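Local coordinates for protein putative transporter (Clostridium difficile 630, PDB 3LV9) that is of unknown exact function, but is a putative membrane transporter represented here by its tandem pair of CBS domains and may bind flavin adenine dinucleotide, at residues Cys37-Asp42 and Lys64-Ile69; Val56-Val61 and Leu70-Ile75. One frame throughout, in Å; residues are numbered along the deposited sequence. Where two conformers were deposited one is given.

Overall arrangement
Both contacts belong to the first of the two CBS domains and share one small mixed sheet, in which strand 58-62 lies between strand 38-39, parallel to it, and strand 69-74, antiparallel to it. Along the chain the segments interleave: 37-42, 56-61, 64-69, 70-75. Contact 2 is the paired body of the hairpin, while contact 1 joins the hairpin's connecting turn to the end of strand 38-39. Their centres are about 11 Å apart, and they meet where Ile38 N probably donates a hydrogen bond to Pro60 O. Helix 44-53 makes the beta-alpha-beta crossover linking the parallel strands, and the two contacts hold the beta-alpha-beta-beta part of the CBS unit to one sheet.

Contact 1: residues Cys37-Asp42 and Lys64-Ile69; sequences CIYESD and KNKDDI. With PO4 (phosphate ion), chain B.
Tyr39 lying against Lys64, Asn65 and Lys66 makes this a partly buried, side-chain-led contact between the end of strand 38-39 and the turn that joins strands 58-62 and 69-74. No direct hydrogen bond spans the two segments. Tyr39 has CG beside its backbone N and anti to the carbonyl carbon (chi1 -63°). Its CE1 comes 3.4 Å from Lys64 O, obliquely to the ring, while Asn65 CA lies at the ring edge near its plane, 3.9 Å from CE1. Farther out, Lys66 CG packs 3.7 Å from Tyr39 OH. A tyrosine suits this place because its flat ring packs against the turn's backbone while the hydroxyl reaches past it to the Lys66 chain. Beyond CG that chain is extended, and NZ hydrogen-bonds O4 of a phosphate ion at 3.0 Å and also Arg32 O. Tyr39 OH approaches phosphate O2 too, but the modelled distance is too short to be trusted. The ion probably comes from the crystallisation liquor. One water links the backbones, accepting from Ser41 N and Lys64 N.

Each segment is braced internally. Asn65 OD1 accepts from Asp67 N on an in-plane lone pair, 2.9 Å away, an Asx turn that suits asparagine and overlaps the type I turn from Asn65 to Asp68. In the type I turn from Tyr39 to Asp42, Asp42 OD2 takes Tyr39 N-H from above its carboxylate plane. On the buried side Cys37 SG, in a disulfide with Cys62, lies 4.2 Å from Ile69 CD1.

Strand 58-62 pairs with strand 38-39, its Pro60 and Cys62 forming backbone bonds with Ile38 and Glu40, while Ile38 packs on Ile47 of helix 44-53. Across the turn, Lys66 O and Asp67 OD1 bond Thr130, where strand 130-135 of the other sheet begins.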
loop_
_atom_site.group_PDB
_atom_site.type_symbol
_atom_site.label_atom_id
_atom_site.label_comp_id
_atom_site.label_asym_id
_atom_site.label_seq_id
_atom_site.Cartn_x
_atom_site.Cartn_y
_atom_site.Cartn_z
ATOM N N CYS A 37 6.092 -9.702 11.518
ATOM C CA CYS A 37 7.281 -8.949 11.862
ATOM C C CYS A 37 8.444 -9.496 11.078
ATOM O O CYS A 37 8.617 -10.704 10.982
ATOM C CB CYS A 37 7.618 -9.115 13.366
ATOM S SG CYS A 37 8.280 -7.566 14.046
ATOM N N ILE A 38 9.276 -8.610 10.554
ATOM C CA ILE A 38 10.550 -8.993 10.072
ATOM C C ILE A 38 11.494 -8.958 11.258
ATOM O O ILE A 38 11.675 -7.900 11.850
ATOM C CB ILE A 38 11.044 -7.989 9.048
ATOM C CG1 ILE A 38 10.164 -8.029 7.791
ATOM C CG2 ILE A 38 12.481 -8.327 8.654
ATOM C CD1 ILE A 38 10.681 -7.191 6.672
ATOM N N TYR A 39 12.123 -10.072 11.613
ATOM C CA TYR A 39 13.084 -10.044 12.731
ATOM C C TYR A 39 14.448 -9.576 12.207
ATOM O O TYR A 39 14.795 -9.839 11.055
ATOM C CB TYR A 39 13.193 -11.418 13.404
ATOM C CG TYR A 39 11.890 -11.893 14.035
ATOM C CD1 TYR A 39 11.647 -11.720 15.382
ATOM C CD2 TYR A 39 10.926 -12.537 13.293
ATOM C CE1 TYR A 39 10.480 -12.143 15.965
ATOM C CE2 TYR A 39 9.728 -12.961 13.884
ATOM C CZ TYR A 39 9.521 -12.742 15.211
ATOM O OH TYR A 39 8.355 -13.138 15.806
ATOM N N GLU A 40 15.237 -8.898 13.025
ATOM C CA GLU A 40 16.540 -8.452 12.510
ATOM C C GLU A 40 17.438 -9.627 12.102
ATOM O O GLU A 40 18.317 -9.458 11.287
ATOM C CB GLU A 40 17.277 -7.426 13.437
ATOM C CG GLU A 40 17.673 -7.906 14.790
ATOM C CD GLU A 40 18.428 -6.839 15.640
ATOM O OE1 GLU A 40 18.822 -5.746 15.155
ATOM O OE2 GLU A 40 18.618 -7.110 16.827
ATOM N N SER A 41 17.194 -10.811 12.640
ATOM C CA SER A 41 18.002 -11.965 12.311
ATOM C C SER A 41 17.435 -12.826 11.208
ATOM O O SER A 41 17.962 -13.879 10.951
ATOM C CB SER A 41 18.196 -12.827 13.548
ATOM O OG SER A 41 19.469 -13.454 13.492
ATOM N N ASP A 42 16.353 -12.425 10.557
ATOM C CA ASP A 42 15.810 -13.232 9.440
ATOM C C ASP A 42 16.755 -13.215 8.245
ATOM O O ASP A 42 17.428 -12.195 7.991
ATOM C CB ASP A 42 14.498 -12.665 8.961
ATOM C CG ASP A 42 13.341 -12.964 9.891
ATOM O OD1 ASP A 42 13.439 -13.860 10.776
ATOM O OD2 ASP A 42 12.308 -12.306 9.693
ATOM N N LYS A 64 14.251 -10.325 18.235
ATOM C CA LYS A 64 13.981 -11.523 19.042
ATOM C C LYS A 64 12.512 -11.925 19.126
ATOM O O LYS A 64 12.154 -13.043 18.758
ATOM C CB LYS A 64 14.596 -11.412 20.461
ATOM C CG LYS A 64 16.113 -11.606 20.526
ATOM C CD LYS A 64 16.581 -12.772 19.647
ATOM C CE LYS A 64 17.624 -13.674 20.318
ATOM N NZ LYS A 64 17.929 -14.886 19.448
ATOM N N ASN A 65 11.680 -11.040 19.650
ATOM C CA ASN A 65 10.253 -11.301 19.806
ATOM C C ASN A 65 9.403 -10.088 19.421
ATOM O O ASN A 65 9.903 -8.977 19.230
ATOM C CB ASN A 65 9.957 -11.685 21.243
ATOM C CG ASN A 65 10.432 -10.648 22.199
ATOM O OD1 ASN A 65 9.824 -9.588 22.318
ATOM N ND2 ASN A 65 11.555 -10.910 22.849
ATOM N N LYS A 66 8.102 -10.310 19.325
ATOM C CA LYS A 66 7.188 -9.293 18.830
ATOM C C LYS A 66 6.947 -8.147 19.857
ATOM O O LYS A 66 6.271 -7.179 19.538
ATOM C CB LYS A 66 5.874 -9.955 18.404
ATOM C CG LYS A 66 5.886 -10.581 16.988
ATOM C CD LYS A 66 4.589 -11.335 16.708
ATOM C CE LYS A 66 4.599 -12.045 15.328
ATOM N NZ LYS A 66 3.548 -13.165 15.302
ATOM N N ASP A 67 7.512 -8.253 21.066
ATOM C CA ASP A 67 7.390 -7.177 22.083
ATOM C C ASP A 67 8.553 -6.189 22.076
ATOM O O ASP A 67 8.544 -5.181 22.804
ATOM C CB ASP A 67 7.340 -7.773 23.483
ATOM C CG ASP A 67 6.131 -8.576 23.710
ATOM O OD1 ASP A 67 5.128 -8.360 22.992
ATOM O OD2 ASP A 67 6.183 -9.400 24.629
ATOM N N ASP A 68 9.569 -6.509 21.280
ATOM C CA ASP A 68 10.703 -5.608 21.094
ATOM C C ASP A 68 10.701 -5.102 19.671
ATOM O O ASP A 68 11.446 -5.571 18.869
ATOM C CB ASP A 68 12.017 -6.315 21.456
ATOM C CG ASP A 68 13.221 -5.344 21.502
ATOM O OD1 ASP A 68 13.005 -4.107 21.326
ATOM O OD2 ASP A 68 14.370 -5.824 21.706
ATOM N N ILE A 69 9.819 -4.156 19.382
ATOM C CA ILE A 69 9.766 -3.528 18.069
ATOM C C ILE A 69 10.837 -2.454 17.936
ATOM O O ILE A 69 10.921 -1.560 18.764
ATOM C CB ILE A 69 8.439 -2.821 17.810
ATOM C CG1 ILE A 69 7.271 -3.785 17.989
ATOM C CG2 ILE A 69 8.428 -2.215 16.402
ATOM C CD1 ILE A 69 7.349 -4.964 17.170
HETATM P P PO4 B . 6.426 -15.534 14.530
HETATM O O1 PO4 B . 5.918 -16.898 14.942
HETATM O O2 PO4 B . 6.657 -14.742 15.788
HETATM O O3 PO4 B . 7.750 -15.591 13.809
HETATM O O4 PO4 B . 5.369 -14.928 13.636
HETATM O O HOH W 1 15.947 -11.234 15.619
#

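Contact 2: residues Val56-Val61 and Leu70-Ile75; sequences VTRYPV and LGFVHI
His74 and Thr57 meet at the end of an antiparallel beta hairpin, strands 58-62 and 69-74 of the first CBS domain, just where helix 75-85 starts. From CB, 4.1 Å from Thr57 O, the His74 side chain sets CG anti to its backbone N (chi1 -169°). CG and then ND1 pass under Thr57 O, which lies over one ring face, offset toward the rim. ND1 turns to the helix and accepts from Arg76 N, so histidine serves as the N-cap. CD2 and CE1 have Thr57 CG2 over the ring, CE1 at 3.4 Å; the still shorter approach of CG2 to NE2 is doubtful. In the conformer given, CD2 also lies over one face of the Arg58 guanidinium, 3.9 Å from Arg58 NE, the two planes 85° apart. The same Thr57 O accepts from Ile75 N at 2.8 Å. Glu137 of the second subunit packs on Thr57, His74 and Ile75.

Tyr59 and Val73 form a hydrogen-bonded pair, joined both ways. At Pro60, paired with Phe72, the backbone N faces away from strand 69-74, so proline costs the hairpin no bond. Phe72 CE1 lies 3.5 Å from Arg58 CD, the arginine chain running alongside the ring. Near the turn Val61 N donates to Gly71 O, whereas Val61 O accepts from Leu70 N, which fits a beta bulge at Leu70-Gly71. Glycine suits position 71, because at its backbone angles a CB would jam against Leu70 O. On the face shared with Tyr59, branched Val61 and Val73 cross at about a right angle, CG2 of Val61 resting 3.7 Å from CG1 of Val73.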
loop_
_atom_site.group_PDB
_atom_site.type_symbol
_atom_site.label_atom_id
_atom_site.label_comp_id
_atom_site.label_asym_id
_atom_site.label_seq_id
_atom_site.Cartn_x
_atom_site.Cartn_y
_atom_site.Cartn_z
ATOM N N VAL A 56 1.345 -6.643 1.441
ATOM C CA VAL A 56 1.437 -5.597 2.463
ATOM C C VAL A 56 2.657 -4.710 2.213
ATOM O O VAL A 56 3.664 -5.188 1.696
ATOM C CB VAL A 56 1.492 -6.328 3.844
ATOM C CG1 VAL A 56 2.031 -5.469 4.975
ATOM C CG2 VAL A 56 0.094 -6.910 4.154
ATOM N N THR A 57 2.578 -3.445 2.603
ATOM C CA THR A 57 3.558 -2.439 2.188
ATOM C C THR A 57 4.519 -2.008 3.274
ATOM O O THR A 57 5.645 -1.578 2.973
ATOM C CB THR A 57 2.847 -1.159 1.619
ATOM O OG1 THR A 57 2.824 -1.222 0.190
ATOM C CG2 THR A 57 3.586 0.096 1.947
ATOM N N ARG A 58 4.066 -2.101 4.526
ATOM C CA ARG A 58 4.862 -1.633 5.669
ATOM C C ARG A 58 4.989 -2.743 6.729
ATOM O O ARG A 58 3.987 -3.290 7.196
ATOM C CB ARG A 58 4.254 -0.349 6.259
ATOM C CG ARG A 58 4.461 0.922 5.391
ATOM C CD ARG A 58 3.771 2.210 5.957
ATOM N NE ARG A 58 4.083 3.406 5.159
ATOM C CZ ARG A 58 3.279 3.940 4.241
ATOM N NH1 ARG A 58 2.080 3.420 4.005
ATOM N NH2 ARG A 58 3.671 5.003 3.552
ATOM N N TYR A 59 6.222 -3.087 7.093
ATOM C CA TYR A 59 6.430 -4.160 8.041
ATOM C C TYR A 59 7.194 -3.669 9.237
ATOM O O TYR A 59 8.255 -3.071 9.112
ATOM C CB TYR A 59 7.184 -5.314 7.433
ATOM C CG TYR A 59 6.441 -6.114 6.383
ATOM C CD1 TYR A 59 5.848 -7.354 6.705
ATOM C CD2 TYR A 59 6.366 -5.676 5.072
ATOM C CE1 TYR A 59 5.174 -8.120 5.737
ATOM C CE2 TYR A 59 5.679 -6.439 4.077
ATOM C CZ TYR A 59 5.105 -7.658 4.429
ATOM O OH TYR A 59 4.429 -8.421 3.482
ATOM N N PRO A 60 6.674 -3.960 10.413
ATOM C CA PRO A 60 7.448 -3.817 11.600
ATOM C C PRO A 60 8.654 -4.740 11.622
ATOM O O PRO A 60 8.596 -5.806 11.069
ATOM C CB PRO A 60 6.472 -4.179 12.704
ATOM C CG PRO A 60 5.522 -5.114 12.067
ATOM C CD PRO A 60 5.446 -4.742 10.626
ATOM N N VAL A 61 9.733 -4.269 12.253
ATOM C CA VAL A 61 10.940 -4.985 12.449
ATOM C C VAL A 61 11.055 -5.225 13.973
ATOM O O VAL A 61 10.860 -4.290 14.787
ATOM C CB VAL A 61 12.130 -4.149 11.948
ATOM C CG1 VAL A 61 13.430 -4.774 12.330
ATOM C CG2 VAL A 61 12.047 -3.955 10.451
ATOM N N LEU A 70 11.617 -2.517 16.866
ATOM C CA LEU A 70 12.642 -1.518 16.585
ATOM C C LEU A 70 12.145 -0.346 15.697
ATOM O O LEU A 70 12.705 0.761 15.705
ATOM C CB LEU A 70 13.812 -2.212 15.899
ATOM C CG LEU A 70 14.424 -3.432 16.593
ATOM C CD1 LEU A 70 15.675 -3.855 15.759
ATOM C CD2 LEU A 70 14.805 -3.149 18.048
ATOM N N GLY A 71 11.105 -0.598 14.913
ATOM C CA GLY A 71 10.577 0.424 14.006
ATOM C C GLY A 71 9.863 -0.309 12.918
ATOM O O GLY A 71 9.414 -1.412 13.141
ATOM N N PHE A 72 9.750 0.284 11.741
ATOM C CA PHE A 72 9.218 -0.448 10.620
ATOM C C PHE A 72 9.968 -0.157 9.336
ATOM O O PHE A 72 10.797 0.752 9.258
ATOM C CB PHE A 72 7.745 -0.153 10.440
ATOM C CG PHE A 72 7.453 1.138 9.720
ATOM C CD1 PHE A 72 7.196 1.133 8.367
ATOM C CD2 PHE A 72 7.356 2.337 10.423
ATOM C CE1 PHE A 72 6.853 2.317 7.687
ATOM C CE2 PHE A 72 7.019 3.552 9.764
ATOM C CZ PHE A 72 6.772 3.540 8.388
ATOM N N VAL A 73 9.667 -0.950 8.324
ATOM C CA VAL A 73 10.278 -0.737 7.072
ATOM C C VAL A 73 9.218 -0.792 6.023
ATOM O O VAL A 73 8.178 -1.410 6.213
ATOM C CB VAL A 73 11.394 -1.760 6.797
ATOM C CG1 VAL A 73 12.560 -1.478 7.712
ATOM C CG2 VAL A 73 10.890 -3.200 6.958
ATOM N N HIS A 74 9.493 -0.106 4.918
ATOM C CA HIS A 74 8.618 -0.094 3.767
ATOM C C HIS A 74 9.200 -1.001 2.700
ATOM O O HIS A 74 10.413 -1.007 2.442
ATOM C CB HIS A 74 8.517 1.323 3.233
ATOM C CG HIS A 74 7.445 1.510 2.221
ATOM N ND1 HIS A 74 7.410 0.807 1.034
ATOM C CD2 HIS A 74 6.361 2.318 2.220
ATOM C CE1 HIS A 74 6.337 1.163 0.351
ATOM N NE2 HIS A 74 5.677 2.070 1.054
ATOM N N ILE A 75 8.318 -1.724 2.040
ATOM C CA ILE A 75 8.686 -2.726 1.062
ATOM C C ILE A 75 9.607 -2.180 -0.095
ATOM O O ILE A 75 10.458 -2.884 -0.609
ATOM C CB ILE A 75 7.350 -3.375 0.560
ATOM C CG1 ILE A 75 7.521 -4.773 0.044
ATOM C CG2 ILE A 75 6.635 -2.516 -0.508
ATOM C CD1 ILE A 75 6.322 -5.179 -0.821
#